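Local coordinates for protein tumour necrosis factor receptor (Ectromelia virus, PDB 3ON9) that probably dampens host immune defence by binding tumour necrosis factor and chemokines outside the cell, its chemokine-binding SECRET domain being the part described here, at residues D10-M15 and D124-Y129; K82-I87 and S110-V115. All coordinates share one frame; numbering follows the deposited sequence. Where two conformers were deposited one is given.

In the fold
Contacts 1 and 2 belong to the two facing sheets of the SECRET domain, a beta-sandwich, and their centres lie about 10 Å apart. Contact 1 pairs strands 8-16 and 122-130 in the antiparallel sheet; contact 2 pairs strands 82-89 and 110-116 in the mixed sheet. Along the chain both strands of contact 2 fall between those of contact 1, and strand 122-130 directly follows 110-116. The sheets meet where Val125 CG1 packs on Leu85 CD2 at 3.5 Å and Ile127 CD1 on the CB of Glu111. A probable hydrogen bond from Tyr129 OH to Glu111 OE1 adds a polar link, so the two pairings face each other across the interior of the sandwich.

Contact 1 (D10-M15 and D124-Y129); sequences DVEINM and DVYIVY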
loop_
_atom_site.group_PDB
_atom_site.type_symbol
_atom_site.label_atom_id
_atom_site.label_comp_id
_atom_site.label_asym_id
_atom_site.label_seq_id
_atom_site.Cartn_x
_atom_site.Cartn_y
_atom_site.Cartn_z
ATOM N N ASP A 10 -5.756 0.805 -4.856
ATOM C CA ASP A 10 -5.540 -0.280 -3.921
ATOM C C ASP A 10 -4.056 -0.256 -3.600
ATOM O O ASP A 10 -3.224 -0.199 -4.501
ATOM C CB ASP A 10 -5.956 -1.602 -4.592
ATOM C CG ASP A 10 -5.310 -2.823 -3.964
ATOM O OD1 ASP A 10 -5.872 -3.346 -2.984
ATOM O OD2 ASP A 10 -4.254 -3.262 -4.477
ATOM N N VAL A 11 -3.725 -0.228 -2.313
ATOM C CA VAL A 11 -2.344 -0.299 -1.877
ATOM C C VAL A 11 -2.220 -1.510 -0.966
ATOM O O VAL A 11 -2.977 -1.643 -0.012
ATOM C CB VAL A 11 -1.925 0.991 -1.126
ATOM C CG1 VAL A 11 -0.490 0.866 -0.626
ATOM C CG2 VAL A 11 -2.069 2.203 -2.036
ATOM N N GLU A 12 -1.290 -2.410 -1.287
ATOM C CA GLU A 12 -1.062 -3.612 -0.497
ATOM C C GLU A 12 0.378 -3.655 -0.053
ATOM O O GLU A 12 1.282 -3.376 -0.839
ATOM C CB GLU A 12 -1.329 -4.872 -1.321
ATOM C CG GLU A 12 -2.723 -4.977 -1.877
ATOM C CD GLU A 12 -2.795 -5.952 -3.040
ATOM O OE1 GLU A 12 -2.490 -7.153 -2.844
ATOM O OE2 GLU A 12 -3.146 -5.511 -4.154
ATOM N N ILE A 13 0.586 -4.028 1.204
ATOM C CA ILE A 13 1.926 -4.195 1.741
ATOM C C ILE A 13 2.019 -5.545 2.449
ATOM O O ILE A 13 1.339 -5.779 3.454
ATOM C CB ILE A 13 2.292 -3.048 2.737
ATOM C CG1 ILE A 13 1.991 -1.658 2.141
ATOM C CG2 ILE A 13 3.759 -3.134 3.131
ATOM C CD1 ILE A 13 0.598 -1.091 2.487
ATOM N N ASN A 14 2.860 -6.444 1.934
ATOM C CA ASN A 14 3.012 -7.762 2.548
ATOM C C ASN A 14 4.398 -7.867 3.162
ATOM O O ASN A 14 5.364 -7.404 2.571
ATOM C CB ASN A 14 2.753 -8.865 1.515
ATOM C CG ASN A 14 1.353 -8.784 0.949
ATOM O OD1 ASN A 14 0.424 -8.380 1.650
ATOM N ND2 ASN A 14 1.192 -9.132 -0.324
ATOM N N MET A 15 4.486 -8.423 4.365
ATOM C CA MET A 15 5.703 -8.292 5.162
ATOM C C MET A 15 6.056 -9.573 5.908
ATOM O O MET A 15 5.176 -10.269 6.401
ATOM C CB MET A 15 5.535 -7.159 6.186
ATOM C CG MET A 15 5.214 -5.813 5.552
ATOM S SD MET A 15 5.026 -4.500 6.776
ATOM C CE MET A 15 3.435 -4.939 7.484
ATOM N N ASP A 124 6.812 -6.722 0.112
ATOM C CA ASP A 124 6.189 -6.573 -1.198
ATOM C C ASP A 124 5.205 -5.418 -1.109
ATOM O O ASP A 124 4.447 -5.319 -0.141
ATOM C CB ASP A 124 5.405 -7.834 -1.584
ATOM C CG ASP A 124 6.256 -9.086 -1.601
ATOM O OD1 ASP A 124 7.370 -9.053 -2.151
ATOM O OD2 ASP A 124 5.786 -10.108 -1.071
ATOM N N VAL A 125 5.205 -4.561 -2.124
ATOM C CA VAL A 125 4.233 -3.486 -2.214
ATOM C C VAL A 125 3.568 -3.522 -3.585
ATOM O O VAL A 125 4.235 -3.703 -4.606
ATOM C CB VAL A 125 4.909 -2.125 -2.002
ATOM C CG1 VAL A 125 3.924 -0.992 -2.255
ATOM C CG2 VAL A 125 5.450 -2.056 -0.588
ATOM N N TYR A 126 2.247 -3.380 -3.601
ATOM C CA TYR A 126 1.517 -3.186 -4.845
ATOM C C TYR A 126 0.674 -1.931 -4.750
ATOM O O TYR A 126 -0.087 -1.760 -3.802
ATOM C CB TYR A 126 0.613 -4.380 -5.153
ATOM C CG TYR A 126 1.298 -5.723 -5.068
ATOM C CD1 TYR A 126 1.943 -6.280 -6.172
ATOM C CD2 TYR A 126 1.301 -6.436 -3.881
ATOM C CE1 TYR A 126 2.576 -7.522 -6.073
ATOM C CE2 TYR A 126 1.927 -7.668 -3.779
ATOM C CZ TYR A 126 2.554 -8.203 -4.868
ATOM O OH TYR A 126 3.161 -9.441 -4.728
ATOM N N ILE A 127 0.822 -1.059 -5.736
ATOM C CA ILE A 127 -0.049 0.108 -5.855
ATOM C C ILE A 127 -0.810 -0.075 -7.159
ATOM O O ILE A 127 -0.210 -0.129 -8.231
ATOM C CB ILE A 127 0.759 1.400 -5.890
ATOM C CG1 ILE A 127 1.582 1.513 -4.604
ATOM C CG2 ILE A 127 -0.191 2.612 -6.027
ATOM C CD1 ILE A 127 2.608 2.617 -4.615
ATOM N N VAL A 128 -2.128 -0.188 -7.058
ATOM C CA VAL A 128 -2.946 -0.628 -8.183
ATOM C C VAL A 128 -4.026 0.392 -8.478
ATOM O O VAL A 128 -4.862 0.695 -7.620
ATOM C CB VAL A 128 -3.583 -1.991 -7.882
ATOM C CG1 VAL A 128 -4.419 -2.463 -9.065
ATOM C CG2 VAL A 128 -2.492 -3.011 -7.562
ATOM N N TYR A 129 -3.985 0.939 -9.685
ATOM C CA TYR A 129 -4.981 1.892 -10.127
ATOM C C TYR A 129 -5.900 1.205 -11.121
ATOM O O TYR A 129 -5.433 0.597 -12.101
ATOM C CB TYR A 129 -4.301 3.063 -10.819
ATOM C CG TYR A 129 -3.197 3.735 -10.042
ATOM C CD1 TYR A 129 -3.440 4.905 -9.338
ATOM C CD2 TYR A 129 -1.897 3.213 -10.026
ATOM C CE1 TYR A 129 -2.437 5.538 -8.647
ATOM C CE2 TYR A 129 -0.881 3.850 -9.331
ATOM C CZ TYR A 129 -1.162 5.018 -8.646
ATOM O OH TYR A 129 -0.171 5.679 -7.964
#
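Glu12 and Tyr126 sit opposite each other as a hydrogen-bonded antiparallel pair, with Glu12 N to Tyr126 O and Tyr126 N to Glu12 O both 2.9 Å. The Glu12 side chain leaves the strand with CG anti to its carbonyl carbon (chi1 -59°). Its CB lies at the edge of the tyrosine ring, 4.0 Å from Tyr126 CD2. Beyond CG the chain is extended, and the carboxylate it carries is turned 33° from the ring plane. One oxygen, OE1, comes to Tyr126 CD2, while OE2 lies near Tyr126 CB and also 2.5 Å from Asp10 OD2, close enough that one of the two acids probably holds a proton. Asp10 OD2 in turn rests on Val128 CG2 at 3.6 Å, the two side chains running side by side. Six backbone hydrogen bonds join these two neighbouring inner strands of the five-stranded sheet in the beta-sandwich, through the pairs Asp10-Val128, Glu12-Tyr126 and Asn14-Asp124. On the sheet's other face Val11 meets Ile127, and Ile13 CG2 lies 4.2 Å from Val125 CG2; this is the buried side, where Leu85 packs on Ile13 and Val125. The carboxylate of Asp124 is held from outside the pair: OD1 is hydrogen-bonded to His145 ND1 and OD2 to Leu150 N.

Contact 2 (K82-I87 and S110-V115); sequences KINLEI and SETVTV
Ser110 starts the pairing with its carbonyl O, which takes the N-H of Ile83 at 2.9 Å. Glu111 then turns its side chain to the opposite face, its CB 3.4 Å from Ile83 O; CG sits between the backbone N and carbonyl carbon (chi1 49°), and OE1 is hydrogen-bonded to Tyr129 OH and His109 ND1 beyond the pair. Thr112 binds strand 82-87 twice through its backbone, N to Ile83 O and O to Leu85 N, both at 3.0 Å, while its OG1 lies beside the amide of Asn84. Val113 points inward with Glu111, its CG2 4.3 Å from Leu85 CB and its CG1 by Ile87 CD1. Thr114 repeats the double backbone grip, giving its N-H to Leu85 O and accepting Ile87 N. One water also donates to Leu85 O, at 2.6 Å, and to Thr112 OG1, and in the modelled conformer of Thr114 it is hydrogen-bonded to that OG1 too. Val115 closes the row with CG2 3.7 Å from Ile87 O. Each threonine bonding to the two residues that flank its partner is the mark of a parallel strand pair, here set within the mixed sheet of the SECRET beta-sandwich.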
loop_
_atom_site.group_PDB
_atom_site.type_symbol
_atom_site.label_atom_id
_atom_site.label_comp_id
_atom_site.label_asym_id
_atom_site.label_seq_id
_atom_site.Cartn_x
_atom_site.Cartn_y
_atom_site.Cartn_z
ATOM N N LYS A 82 -0.353 11.471 -6.727
ATOM C CA LYS A 82 0.961 11.097 -6.213
ATOM C C LYS A 82 0.782 10.208 -4.982
ATOM O O LYS A 82 0.298 10.666 -3.945
ATOM C CB LYS A 82 1.771 12.363 -5.869
ATOM C CG LYS A 82 2.024 13.280 -7.072
ATOM C CD LYS A 82 2.509 14.680 -6.654
ATOM C CE LYS A 82 1.346 15.617 -6.371
ATOM N NZ LYS A 82 0.663 16.065 -7.624
ATOM N N ILE A 83 1.153 8.933 -5.101
ATOM C CA ILE A 83 1.077 8.001 -3.980
ATOM C C ILE A 83 2.465 7.828 -3.381
ATOM O O ILE A 83 3.386 7.384 -4.068
ATOM C CB ILE A 83 0.547 6.627 -4.425
ATOM C CG1 ILE A 83 -0.910 6.733 -4.888
ATOM C CG2 ILE A 83 0.680 5.606 -3.305
ATOM C CD1 ILE A 83 -1.914 7.007 -3.764
ATOM N N ASN A 84 2.631 8.205 -2.118
ATOM C CA ASN A 84 3.885 7.955 -1.409
ATOM C C ASN A 84 3.631 6.993 -0.273
ATOM O O ASN A 84 2.632 7.097 0.436
ATOM C CB ASN A 84 4.499 9.243 -0.845
ATOM C CG ASN A 84 4.941 10.210 -1.928
ATOM O OD1 ASN A 84 5.331 9.801 -3.032
ATOM N ND2 ASN A 84 4.901 11.504 -1.611
ATOM N N LEU A 85 4.551 6.065 -0.081
ATOM C CA LEU A 85 4.392 5.048 0.935
ATOM C C LEU A 85 5.731 4.844 1.606
ATOM O O LEU A 85 6.741 4.696 0.932
ATOM C CB LEU A 85 3.979 3.741 0.258
ATOM C CG LEU A 85 3.452 2.622 1.132
ATOM C CD1 LEU A 85 2.121 3.040 1.790
ATOM C CD2 LEU A 85 3.269 1.360 0.293
ATOM N N GLU A 86 5.739 4.847 2.933
ATOM C CA GLU A 86 6.953 4.594 3.689
ATOM C C GLU A 86 6.692 3.498 4.702
ATOM O O GLU A 86 5.685 3.527 5.417
ATOM C CB GLU A 86 7.402 5.870 4.414
ATOM C CG GLU A 86 8.583 5.660 5.361
ATOM C CD GLU A 86 8.669 6.735 6.442
ATOM O OE1 GLU A 86 9.486 7.670 6.278
ATOM O OE2 GLU A 86 7.912 6.660 7.441
ATOM N N ILE A 87 7.586 2.511 4.736
ATOM C CA ILE A 87 7.543 1.469 5.751
ATOM C C ILE A 87 8.692 1.728 6.728
ATOM O O ILE A 87 9.869 1.671 6.346
ATOM C CB ILE A 87 7.658 0.056 5.121
ATOM C CG1 ILE A 87 6.477 -0.221 4.172
ATOM C CG2 ILE A 87 7.720 -1.023 6.216
ATOM C CD1 ILE A 87 6.617 0.354 2.766
ATOM N N SER A 110 1.932 8.953 -10.241
ATOM C CA SER A 110 3.336 8.833 -9.852
ATOM C C SER A 110 3.340 8.176 -8.492
ATOM O O SER A 110 2.411 8.385 -7.708
ATOM C CB SER A 110 3.984 10.214 -9.736
ATOM O OG SER A 110 3.750 10.993 -10.895
ATOM N N GLU A 111 4.358 7.381 -8.208
ATOM C CA GLU A 111 4.433 6.762 -6.894
ATOM C C GLU A 111 5.872 6.567 -6.424
ATOM O O GLU A 111 6.795 6.420 -7.233
ATOM C CB GLU A 111 3.612 5.462 -6.840
ATOM C CG GLU A 111 3.830 4.467 -7.957
ATOM C CD GLU A 111 3.272 4.902 -9.311
ATOM O OE1 GLU A 111 2.118 5.389 -9.413
ATOM O OE2 GLU A 111 4.011 4.746 -10.288
ATOM N N THR A 112 6.053 6.632 -5.107
ATOM C CA THR A 112 7.341 6.327 -4.489
ATOM C C THR A 112 7.103 5.452 -3.283
ATOM O O THR A 112 6.123 5.633 -2.547
ATOM C CB THR A 112 8.120 7.577 -4.045
ATOM O OG1 THR A 112 7.554 8.108 -2.834
ATOM C CG2 THR A 112 8.122 8.622 -5.147
ATOM N N VAL A 113 7.995 4.489 -3.100
ATOM C CA VAL A 113 7.932 3.565 -1.987
ATOM C C VAL A 113 9.289 3.561 -1.321
ATOM O O VAL A 113 10.318 3.373 -1.982
ATOM C CB VAL A 113 7.587 2.146 -2.455
ATOM C CG1 VAL A 113 7.717 1.164 -1.293
ATOM C CG2 VAL A 113 6.179 2.122 -3.065
ATOM N N THR A 114 9.289 3.793 -0.016
ATOM C CA THR A 114 10.509 3.935 0.769
ATOM C C THR A 114 10.473 2.972 1.944
ATOM O O THR A 114 9.406 2.722 2.492
ATOM C CB THR A 114 10.618 5.364 1.328
ATOM O OG1 THR A 114 10.863 6.277 0.253
ATOM C CG2 THR A 114 11.744 5.466 2.354
ATOM N N VAL A 115 11.630 2.452 2.335
ATOM C CA VAL A 115 11.723 1.624 3.537
ATOM C C VAL A 115 12.835 2.186 4.429
ATOM O O VAL A 115 13.860 2.661 3.925
ATOM C CB VAL A 115 11.971 0.133 3.199
ATOM C CG1 VAL A 115 13.231 -0.038 2.334
ATOM C CG2 VAL A 115 12.055 -0.696 4.460
HETATM O O HOH W 1 7.822 6.797 -0.197
#